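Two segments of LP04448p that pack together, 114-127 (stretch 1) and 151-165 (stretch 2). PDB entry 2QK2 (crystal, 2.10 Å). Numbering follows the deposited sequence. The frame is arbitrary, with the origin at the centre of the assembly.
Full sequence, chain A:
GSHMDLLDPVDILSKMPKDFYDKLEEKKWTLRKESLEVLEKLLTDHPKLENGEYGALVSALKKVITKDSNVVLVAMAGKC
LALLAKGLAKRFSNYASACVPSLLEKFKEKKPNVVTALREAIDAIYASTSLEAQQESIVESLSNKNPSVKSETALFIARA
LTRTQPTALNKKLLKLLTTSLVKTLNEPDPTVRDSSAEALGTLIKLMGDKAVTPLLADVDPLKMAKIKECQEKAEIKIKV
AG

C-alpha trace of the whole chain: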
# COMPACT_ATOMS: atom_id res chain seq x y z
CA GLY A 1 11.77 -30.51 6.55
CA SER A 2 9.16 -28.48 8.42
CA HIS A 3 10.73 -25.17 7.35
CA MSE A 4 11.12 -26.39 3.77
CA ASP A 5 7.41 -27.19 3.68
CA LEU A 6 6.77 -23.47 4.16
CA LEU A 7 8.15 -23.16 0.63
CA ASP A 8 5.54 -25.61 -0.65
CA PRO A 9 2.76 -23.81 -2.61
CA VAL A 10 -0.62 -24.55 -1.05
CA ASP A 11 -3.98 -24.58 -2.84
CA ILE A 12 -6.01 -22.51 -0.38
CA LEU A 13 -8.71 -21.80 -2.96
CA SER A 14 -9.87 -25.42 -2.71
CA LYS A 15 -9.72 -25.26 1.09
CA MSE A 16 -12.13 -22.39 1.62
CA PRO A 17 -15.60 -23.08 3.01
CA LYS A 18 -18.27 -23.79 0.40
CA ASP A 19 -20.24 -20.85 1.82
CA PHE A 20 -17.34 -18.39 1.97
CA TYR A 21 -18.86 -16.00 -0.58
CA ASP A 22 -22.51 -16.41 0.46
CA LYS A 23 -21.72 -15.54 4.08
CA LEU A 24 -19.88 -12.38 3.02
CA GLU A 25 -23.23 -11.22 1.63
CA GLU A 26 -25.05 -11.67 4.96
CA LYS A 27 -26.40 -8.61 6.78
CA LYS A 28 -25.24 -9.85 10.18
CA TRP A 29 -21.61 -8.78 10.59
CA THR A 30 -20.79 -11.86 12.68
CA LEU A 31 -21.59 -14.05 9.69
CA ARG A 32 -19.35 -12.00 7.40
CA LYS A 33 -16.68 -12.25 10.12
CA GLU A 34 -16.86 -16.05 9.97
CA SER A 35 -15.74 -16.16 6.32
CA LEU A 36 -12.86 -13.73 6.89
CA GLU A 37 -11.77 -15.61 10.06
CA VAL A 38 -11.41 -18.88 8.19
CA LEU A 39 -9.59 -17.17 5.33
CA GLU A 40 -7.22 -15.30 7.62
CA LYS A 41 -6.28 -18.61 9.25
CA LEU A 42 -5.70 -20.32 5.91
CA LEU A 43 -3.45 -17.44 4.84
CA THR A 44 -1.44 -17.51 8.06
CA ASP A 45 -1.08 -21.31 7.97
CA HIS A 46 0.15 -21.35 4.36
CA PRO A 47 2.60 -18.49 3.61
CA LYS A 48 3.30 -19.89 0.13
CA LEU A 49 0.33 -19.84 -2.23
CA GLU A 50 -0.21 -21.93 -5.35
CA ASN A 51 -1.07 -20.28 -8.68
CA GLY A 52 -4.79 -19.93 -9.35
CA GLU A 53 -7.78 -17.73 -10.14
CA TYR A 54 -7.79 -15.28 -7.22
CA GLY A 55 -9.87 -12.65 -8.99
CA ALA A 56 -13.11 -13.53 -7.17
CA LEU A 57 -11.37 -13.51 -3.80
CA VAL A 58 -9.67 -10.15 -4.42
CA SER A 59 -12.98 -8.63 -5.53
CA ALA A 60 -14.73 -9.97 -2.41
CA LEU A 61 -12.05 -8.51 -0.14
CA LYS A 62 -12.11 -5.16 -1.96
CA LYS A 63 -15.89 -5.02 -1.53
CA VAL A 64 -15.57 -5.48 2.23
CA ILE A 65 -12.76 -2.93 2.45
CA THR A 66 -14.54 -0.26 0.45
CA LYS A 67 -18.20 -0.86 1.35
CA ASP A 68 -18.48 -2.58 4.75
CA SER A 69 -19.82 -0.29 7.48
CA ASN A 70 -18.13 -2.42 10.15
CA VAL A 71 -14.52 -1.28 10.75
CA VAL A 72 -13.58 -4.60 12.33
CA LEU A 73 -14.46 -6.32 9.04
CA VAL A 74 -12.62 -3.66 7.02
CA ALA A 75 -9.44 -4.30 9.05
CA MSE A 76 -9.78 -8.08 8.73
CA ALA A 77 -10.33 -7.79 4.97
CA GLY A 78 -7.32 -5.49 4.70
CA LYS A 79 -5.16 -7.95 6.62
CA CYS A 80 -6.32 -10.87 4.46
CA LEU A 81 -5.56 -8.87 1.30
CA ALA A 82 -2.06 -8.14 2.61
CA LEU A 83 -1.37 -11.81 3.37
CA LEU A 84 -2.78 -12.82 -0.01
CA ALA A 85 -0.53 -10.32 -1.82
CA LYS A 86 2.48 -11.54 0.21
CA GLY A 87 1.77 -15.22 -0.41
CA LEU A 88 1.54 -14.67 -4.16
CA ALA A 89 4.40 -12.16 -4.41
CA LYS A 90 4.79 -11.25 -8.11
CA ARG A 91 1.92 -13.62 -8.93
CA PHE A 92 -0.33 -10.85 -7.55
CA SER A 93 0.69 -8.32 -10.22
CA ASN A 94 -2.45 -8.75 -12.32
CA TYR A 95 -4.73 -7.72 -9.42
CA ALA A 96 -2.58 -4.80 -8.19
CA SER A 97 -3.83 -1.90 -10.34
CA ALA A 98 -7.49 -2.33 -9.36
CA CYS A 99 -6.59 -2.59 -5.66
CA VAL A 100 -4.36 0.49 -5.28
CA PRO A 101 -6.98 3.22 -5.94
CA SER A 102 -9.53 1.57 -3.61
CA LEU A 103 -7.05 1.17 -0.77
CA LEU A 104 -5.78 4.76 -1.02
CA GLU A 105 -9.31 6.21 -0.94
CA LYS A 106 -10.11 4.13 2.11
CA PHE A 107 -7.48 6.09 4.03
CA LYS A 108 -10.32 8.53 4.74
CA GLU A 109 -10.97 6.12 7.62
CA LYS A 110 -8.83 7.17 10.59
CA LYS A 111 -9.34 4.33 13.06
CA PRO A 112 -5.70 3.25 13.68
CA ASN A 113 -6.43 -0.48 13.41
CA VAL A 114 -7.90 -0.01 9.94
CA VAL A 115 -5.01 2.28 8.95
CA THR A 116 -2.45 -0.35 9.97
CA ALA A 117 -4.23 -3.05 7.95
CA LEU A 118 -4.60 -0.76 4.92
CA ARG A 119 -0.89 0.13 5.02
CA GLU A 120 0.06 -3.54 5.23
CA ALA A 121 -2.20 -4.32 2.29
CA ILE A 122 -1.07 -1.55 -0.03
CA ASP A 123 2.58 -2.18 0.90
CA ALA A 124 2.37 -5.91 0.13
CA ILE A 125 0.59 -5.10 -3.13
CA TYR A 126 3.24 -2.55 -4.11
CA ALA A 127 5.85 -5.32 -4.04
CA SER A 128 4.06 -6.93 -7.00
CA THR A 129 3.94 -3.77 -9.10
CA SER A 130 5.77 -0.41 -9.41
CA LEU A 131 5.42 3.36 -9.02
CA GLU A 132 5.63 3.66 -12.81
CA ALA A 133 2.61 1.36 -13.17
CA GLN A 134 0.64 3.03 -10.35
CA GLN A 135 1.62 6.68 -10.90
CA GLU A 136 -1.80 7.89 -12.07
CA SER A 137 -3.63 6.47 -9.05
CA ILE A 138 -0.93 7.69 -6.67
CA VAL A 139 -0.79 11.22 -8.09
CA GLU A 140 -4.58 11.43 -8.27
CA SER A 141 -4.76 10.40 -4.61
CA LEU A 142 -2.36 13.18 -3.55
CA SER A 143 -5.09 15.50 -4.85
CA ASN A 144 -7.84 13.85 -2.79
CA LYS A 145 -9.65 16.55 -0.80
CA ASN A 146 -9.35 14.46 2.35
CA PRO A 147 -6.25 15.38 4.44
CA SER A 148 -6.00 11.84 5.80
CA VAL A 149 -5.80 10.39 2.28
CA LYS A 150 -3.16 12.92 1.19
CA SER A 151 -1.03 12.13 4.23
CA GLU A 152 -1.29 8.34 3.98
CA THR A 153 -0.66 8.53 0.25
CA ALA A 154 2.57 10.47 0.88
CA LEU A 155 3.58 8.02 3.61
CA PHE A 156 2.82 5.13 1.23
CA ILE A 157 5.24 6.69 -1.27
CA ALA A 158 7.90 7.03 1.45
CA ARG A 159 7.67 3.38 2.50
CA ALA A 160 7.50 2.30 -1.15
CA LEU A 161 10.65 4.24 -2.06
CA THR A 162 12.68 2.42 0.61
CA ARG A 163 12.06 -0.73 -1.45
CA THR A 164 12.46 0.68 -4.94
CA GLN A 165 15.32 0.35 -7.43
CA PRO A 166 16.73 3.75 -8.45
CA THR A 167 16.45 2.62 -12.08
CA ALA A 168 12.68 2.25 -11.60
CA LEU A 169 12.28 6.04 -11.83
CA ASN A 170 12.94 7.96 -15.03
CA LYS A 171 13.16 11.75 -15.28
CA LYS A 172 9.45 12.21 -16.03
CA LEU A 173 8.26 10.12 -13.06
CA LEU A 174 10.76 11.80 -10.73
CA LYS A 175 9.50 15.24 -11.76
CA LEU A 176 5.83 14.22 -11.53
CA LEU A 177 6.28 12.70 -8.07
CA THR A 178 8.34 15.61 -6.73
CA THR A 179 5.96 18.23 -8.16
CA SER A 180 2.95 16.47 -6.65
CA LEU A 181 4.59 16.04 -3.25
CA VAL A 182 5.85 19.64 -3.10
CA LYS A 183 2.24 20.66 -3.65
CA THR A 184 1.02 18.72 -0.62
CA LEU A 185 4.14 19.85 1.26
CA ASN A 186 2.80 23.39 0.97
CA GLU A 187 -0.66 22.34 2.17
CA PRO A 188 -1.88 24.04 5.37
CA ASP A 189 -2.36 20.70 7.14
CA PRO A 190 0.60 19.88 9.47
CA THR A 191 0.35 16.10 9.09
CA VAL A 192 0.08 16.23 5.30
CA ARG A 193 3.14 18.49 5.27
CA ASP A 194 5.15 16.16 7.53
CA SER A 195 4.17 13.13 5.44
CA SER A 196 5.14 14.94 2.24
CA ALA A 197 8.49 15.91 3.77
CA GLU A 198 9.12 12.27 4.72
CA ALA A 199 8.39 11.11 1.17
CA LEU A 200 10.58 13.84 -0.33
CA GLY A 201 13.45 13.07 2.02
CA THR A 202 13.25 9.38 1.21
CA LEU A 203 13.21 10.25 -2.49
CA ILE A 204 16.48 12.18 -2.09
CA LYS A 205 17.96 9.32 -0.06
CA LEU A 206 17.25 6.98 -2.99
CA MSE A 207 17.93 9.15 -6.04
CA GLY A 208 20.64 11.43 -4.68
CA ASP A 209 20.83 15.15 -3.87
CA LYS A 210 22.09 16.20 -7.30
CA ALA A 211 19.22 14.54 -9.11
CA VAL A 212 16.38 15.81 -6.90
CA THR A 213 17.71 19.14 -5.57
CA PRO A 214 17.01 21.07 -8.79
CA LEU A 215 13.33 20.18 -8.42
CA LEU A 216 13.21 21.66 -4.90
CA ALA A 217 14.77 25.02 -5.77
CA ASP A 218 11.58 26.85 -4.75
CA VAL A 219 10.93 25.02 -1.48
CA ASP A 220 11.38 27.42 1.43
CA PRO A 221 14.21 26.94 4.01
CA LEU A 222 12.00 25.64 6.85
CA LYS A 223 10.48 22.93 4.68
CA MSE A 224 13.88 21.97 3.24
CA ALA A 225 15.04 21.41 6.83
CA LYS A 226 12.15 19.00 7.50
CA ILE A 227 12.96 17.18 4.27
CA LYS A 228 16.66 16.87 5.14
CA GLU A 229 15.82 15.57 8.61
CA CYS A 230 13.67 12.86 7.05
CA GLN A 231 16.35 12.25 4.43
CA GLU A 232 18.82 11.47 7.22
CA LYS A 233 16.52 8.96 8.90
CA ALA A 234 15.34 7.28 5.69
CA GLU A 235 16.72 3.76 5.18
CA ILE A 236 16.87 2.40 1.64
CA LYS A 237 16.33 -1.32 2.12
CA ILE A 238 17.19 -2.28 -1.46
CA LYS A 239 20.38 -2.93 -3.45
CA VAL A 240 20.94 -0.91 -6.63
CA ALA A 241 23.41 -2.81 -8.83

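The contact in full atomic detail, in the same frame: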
# COMPACT_ATOMS: atom_id res chain seq x y z
N VAL A 114 -7.59 0.09 11.35
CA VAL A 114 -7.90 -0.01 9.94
C VAL A 114 -6.70 0.54 9.16
O VAL A 114 -6.27 -0.06 8.17
CB VAL A 114 -9.15 0.81 9.57
CG1 VAL A 114 -9.29 0.90 8.04
CG2 VAL A 114 -10.39 0.15 10.16
N VAL A 115 -6.16 1.67 9.61
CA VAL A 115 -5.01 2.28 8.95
C VAL A 115 -3.84 1.30 8.86
O VAL A 115 -3.22 1.16 7.80
CB VAL A 115 -4.56 3.58 9.68
CG1 VAL A 115 -3.26 4.10 9.08
CG2 VAL A 115 -5.65 4.65 9.56
N THR A 116 -3.54 0.62 9.96
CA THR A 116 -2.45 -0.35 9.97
C THR A 116 -2.68 -1.46 8.94
O THR A 116 -1.76 -1.83 8.19
CB THR A 116 -2.29 -0.98 11.36
OG1 THR A 116 -1.97 0.04 12.31
CG2 THR A 116 -1.19 -2.03 11.36
N ALA A 117 -3.90 -1.99 8.89
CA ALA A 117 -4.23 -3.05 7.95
C ALA A 117 -4.16 -2.55 6.51
O ALA A 117 -3.67 -3.25 5.62
CB ALA A 117 -5.63 -3.60 8.25
N LEU A 118 -4.64 -1.33 6.26
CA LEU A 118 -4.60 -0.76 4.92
C LEU A 118 -3.15 -0.57 4.47
O LEU A 118 -2.81 -0.87 3.32
CB LEU A 118 -5.32 0.58 4.86
CG LEU A 118 -6.84 0.57 5.02
CD1 LEU A 118 -7.38 1.99 4.96
CD2 LEU A 118 -7.46 -0.27 3.91
N ARG A 119 -2.30 -0.07 5.36
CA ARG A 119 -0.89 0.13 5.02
C ARG A 119 -0.26 -1.21 4.66
O ARG A 119 0.44 -1.32 3.66
CB ARG A 119 -0.13 0.74 6.20
CG ARG A 119 -0.45 2.20 6.48
CD ARG A 119 0.39 2.72 7.64
NE ARG A 119 0.08 4.12 7.95
CZ ARG A 119 0.55 4.77 9.01
NH1 ARG A 119 1.36 4.14 9.87
NH2 ARG A 119 0.21 6.03 9.24
N GLU A 120 -0.49 -2.22 5.49
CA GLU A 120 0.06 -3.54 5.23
C GLU A 120 -0.37 -4.05 3.86
O GLU A 120 0.43 -4.58 3.09
CB GLU A 120 -0.38 -4.54 6.29
CG GLU A 120 0.31 -4.39 7.61
CD GLU A 120 -0.15 -5.43 8.61
OE1 GLU A 120 -0.15 -6.63 8.26
OE2 GLU A 120 -0.51 -5.05 9.75
N ALA A 121 -1.66 -3.87 3.56
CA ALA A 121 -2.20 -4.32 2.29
C ALA A 121 -1.59 -3.60 1.10
O ALA A 121 -1.09 -4.24 0.18
CB ALA A 121 -3.72 -4.16 2.28
N ILE A 122 -1.62 -2.27 1.11
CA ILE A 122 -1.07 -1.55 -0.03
C ILE A 122 0.44 -1.76 -0.17
O ILE A 122 0.96 -1.78 -1.28
CB ILE A 122 -1.43 -0.04 0.01
CG1 ILE A 122 -1.22 0.57 -1.38
CG2 ILE A 122 -0.59 0.70 1.04
CD1 ILE A 122 -1.84 1.93 -1.54
N ASP A 123 1.14 -1.95 0.95
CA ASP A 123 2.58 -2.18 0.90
C ASP A 123 2.89 -3.54 0.27
O ASP A 123 3.78 -3.66 -0.58
CB ASP A 123 3.19 -2.11 2.31
CG ASP A 123 3.28 -0.67 2.86
OD1 ASP A 123 2.90 0.28 2.15
OD2 ASP A 123 3.73 -0.51 4.01
N ALA A 124 2.16 -4.58 0.67
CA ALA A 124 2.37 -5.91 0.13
C ALA A 124 2.04 -5.91 -1.36
O ALA A 124 2.72 -6.54 -2.16
CB ALA A 124 1.50 -6.93 0.87
N ILE A 125 1.00 -5.18 -1.73
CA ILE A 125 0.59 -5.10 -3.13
C ILE A 125 1.63 -4.36 -3.97
O ILE A 125 1.90 -4.74 -5.12
CB ILE A 125 -0.79 -4.43 -3.24
CG1 ILE A 125 -1.84 -5.33 -2.59
CG2 ILE A 125 -1.13 -4.16 -4.71
CD1 ILE A 125 -3.26 -4.80 -2.68
N TYR A 126 2.23 -3.32 -3.40
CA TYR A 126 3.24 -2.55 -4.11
C TYR A 126 4.39 -3.44 -4.59
O TYR A 126 4.91 -3.27 -5.69
CB TYR A 126 3.82 -1.44 -3.22
CG TYR A 126 4.94 -0.68 -3.89
CD1 TYR A 126 4.69 0.13 -4.99
CD2 TYR A 126 6.26 -0.82 -3.46
CE1 TYR A 126 5.72 0.79 -5.66
CE2 TYR A 126 7.31 -0.16 -4.12
CZ TYR A 126 7.03 0.64 -5.22
OH TYR A 126 8.04 1.27 -5.91
N ALA A 127 4.77 -4.39 -3.74
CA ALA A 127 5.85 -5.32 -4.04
C ALA A 127 5.64 -6.08 -5.35
O ALA A 127 6.60 -6.54 -5.97
CB ALA A 127 6.02 -6.30 -2.88
N SER A 151 -2.11 12.51 3.33
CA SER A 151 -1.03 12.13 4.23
C SER A 151 -0.61 10.67 4.05
O SER A 151 0.57 10.37 3.87
CB SER A 151 -1.43 12.37 5.68
OG SER A 151 -0.43 11.90 6.56
N GLU A 152 -1.59 9.76 4.12
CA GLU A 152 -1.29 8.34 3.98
C GLU A 152 -0.75 8.00 2.60
O GLU A 152 0.03 7.06 2.44
CB GLU A 152 -2.52 7.49 4.29
CG GLU A 152 -2.94 7.48 5.77
CD GLU A 152 -1.89 6.86 6.69
OE1 GLU A 152 -1.25 5.86 6.30
OE2 GLU A 152 -1.72 7.37 7.83
N THR A 153 -1.15 8.77 1.59
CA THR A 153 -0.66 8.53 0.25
C THR A 153 0.83 8.90 0.23
O THR A 153 1.65 8.17 -0.32
CB THR A 153 -1.41 9.37 -0.81
OG1 THR A 153 -2.79 9.00 -0.83
CG2 THR A 153 -0.83 9.13 -2.20
N ALA A 154 1.17 10.03 0.84
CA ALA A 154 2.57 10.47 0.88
C ALA A 154 3.41 9.49 1.68
O ALA A 154 4.54 9.20 1.32
CB ALA A 154 2.67 11.87 1.50
N LEU A 155 2.85 8.98 2.78
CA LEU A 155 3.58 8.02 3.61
C LEU A 155 3.75 6.70 2.84
O LEU A 155 4.76 6.01 2.99
CB LEU A 155 2.84 7.78 4.92
CG LEU A 155 2.83 8.98 5.89
CD1 LEU A 155 1.97 8.66 7.10
CD2 LEU A 155 4.27 9.31 6.32
N PHE A 156 2.75 6.35 2.04
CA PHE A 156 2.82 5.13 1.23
C PHE A 156 4.01 5.26 0.27
O PHE A 156 4.78 4.33 0.09
CB PHE A 156 1.52 4.94 0.44
CG PHE A 156 1.67 4.01 -0.74
CD1 PHE A 156 2.02 2.68 -0.55
CD2 PHE A 156 1.47 4.48 -2.04
CE1 PHE A 156 2.16 1.81 -1.64
CE2 PHE A 156 1.62 3.63 -3.14
CZ PHE A 156 1.96 2.29 -2.94
N ILE A 157 4.14 6.43 -0.34
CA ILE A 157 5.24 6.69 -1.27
C ILE A 157 6.59 6.57 -0.55
O ILE A 157 7.55 6.00 -1.09
CB ILE A 157 5.10 8.10 -1.89
CG1 ILE A 157 3.85 8.13 -2.79
CG2 ILE A 157 6.34 8.47 -2.68
CD1 ILE A 157 3.51 9.51 -3.32
N ALA A 158 6.67 7.10 0.67
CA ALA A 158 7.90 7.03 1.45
C ALA A 158 8.30 5.58 1.71
O ALA A 158 9.44 5.19 1.45
CB ALA A 158 7.72 7.77 2.78
N ARG A 159 7.37 4.78 2.23
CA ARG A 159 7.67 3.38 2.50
C ARG A 159 8.00 2.64 1.20
O ARG A 159 8.94 1.85 1.15
CB ARG A 159 6.49 2.70 3.20
CG ARG A 159 6.14 3.29 4.57
CD ARG A 159 5.18 2.39 5.35
NE ARG A 159 3.96 2.09 4.60
CZ ARG A 159 2.91 2.90 4.49
NH1 ARG A 159 2.90 4.09 5.09
NH2 ARG A 159 1.86 2.53 3.77
N ALA A 160 7.25 2.94 0.14
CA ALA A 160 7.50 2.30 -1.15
C ALA A 160 8.92 2.58 -1.67
O ALA A 160 9.62 1.67 -2.13
CB ALA A 160 6.47 2.79 -2.18
N LEU A 161 9.33 3.84 -1.59
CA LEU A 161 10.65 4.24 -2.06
C LEU A 161 11.80 3.50 -1.38
O LEU A 161 12.84 3.26 -2.00
CB LEU A 161 10.82 5.76 -1.90
CG LEU A 161 9.97 6.60 -2.86
CD1 LEU A 161 10.04 8.08 -2.47
CD2 LEU A 161 10.47 6.41 -4.29
N THR A 162 11.63 3.14 -0.11
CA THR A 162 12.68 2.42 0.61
C THR A 162 12.89 1.02 0.02
O THR A 162 13.86 0.34 0.35
CB THR A 162 12.36 2.25 2.11
OG1 THR A 162 11.21 1.41 2.25
CG2 THR A 162 12.10 3.60 2.76
N ARG A 163 11.97 0.59 -0.84
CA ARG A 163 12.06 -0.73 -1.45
C ARG A 163 11.97 -0.62 -2.97
O ARG A 163 11.42 -1.51 -3.63
CB ARG A 163 10.93 -1.63 -0.95
CG ARG A 163 10.95 -1.84 0.56
CD ARG A 163 9.71 -2.59 1.01
NE ARG A 163 9.57 -2.57 2.47
CZ ARG A 163 10.35 -3.24 3.31
NH1 ARG A 163 11.33 -4.00 2.84
NH2 ARG A 163 10.15 -3.13 4.62
N THR A 164 12.51 0.46 -3.51
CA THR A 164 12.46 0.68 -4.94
C THR A 164 13.86 0.82 -5.54
O THR A 164 14.75 1.41 -4.94
CB THR A 164 11.64 1.94 -5.27
OG1 THR A 164 10.34 1.83 -4.68
CG2 THR A 164 11.49 2.11 -6.77
N GLN A 165 14.05 0.26 -6.73
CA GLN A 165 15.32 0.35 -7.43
C GLN A 165 15.42 1.75 -8.03
O GLN A 165 14.46 2.25 -8.63
CB GLN A 165 15.41 -0.68 -8.55
CG GLN A 165 15.64 -2.11 -8.09
CD GLN A 165 16.93 -2.26 -7.32
OE1 GLN A 165 17.98 -1.76 -7.74
NE2 GLN A 165 16.88 -2.97 -6.20
O HOH W 1 4.86 0.97 0.35

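The helices running through the two stretches point in roughly the same direction, crossing at -44° with their axes 10.4 Å apart at closest approach; about 550 Å² is buried between the stretches. Two salt bridges span the gap, the arginine coming from stretch 1 in one and from stretch 2 in the other. Arginine suits this partly exposed margin because its flat guanidinium offers two N-H groups to match a carboxylate's two oxygens. R119, extended from a CB that points sideways, brings its guanidinium edge to E152: NE donates to OE1 and NH2 to OE2, both at 2.7 Å and nearly linear. R159 returns the arrangement, donating from NE to D123 OD2 (2.7 Å) and from NH2 to D123 OD1 (3.0 Å). D123 OD1 also accepts from water 1 at 2.7 Å. The arginines lie close, R119 NE 4.0 Å from R159 NH1, but each is paired with its own acid, and the aliphatic CG of R119 covers one face of the R159 guanidinium.

Beside these pairs, I122, F156, Y126 and A160 are buried. I122 CD1 sits over the F156 ring, 3.9 Å from its centroid, while F156 turns its edge toward the face of Y126. The small A160 lets the Y126 ring lie close, its CB 3.7 Å from the ring centroid. Y126 OH reaches T164 OG1 at 2.7 Å; T164 OG1 donates to A160 O, also at 2.7 Å.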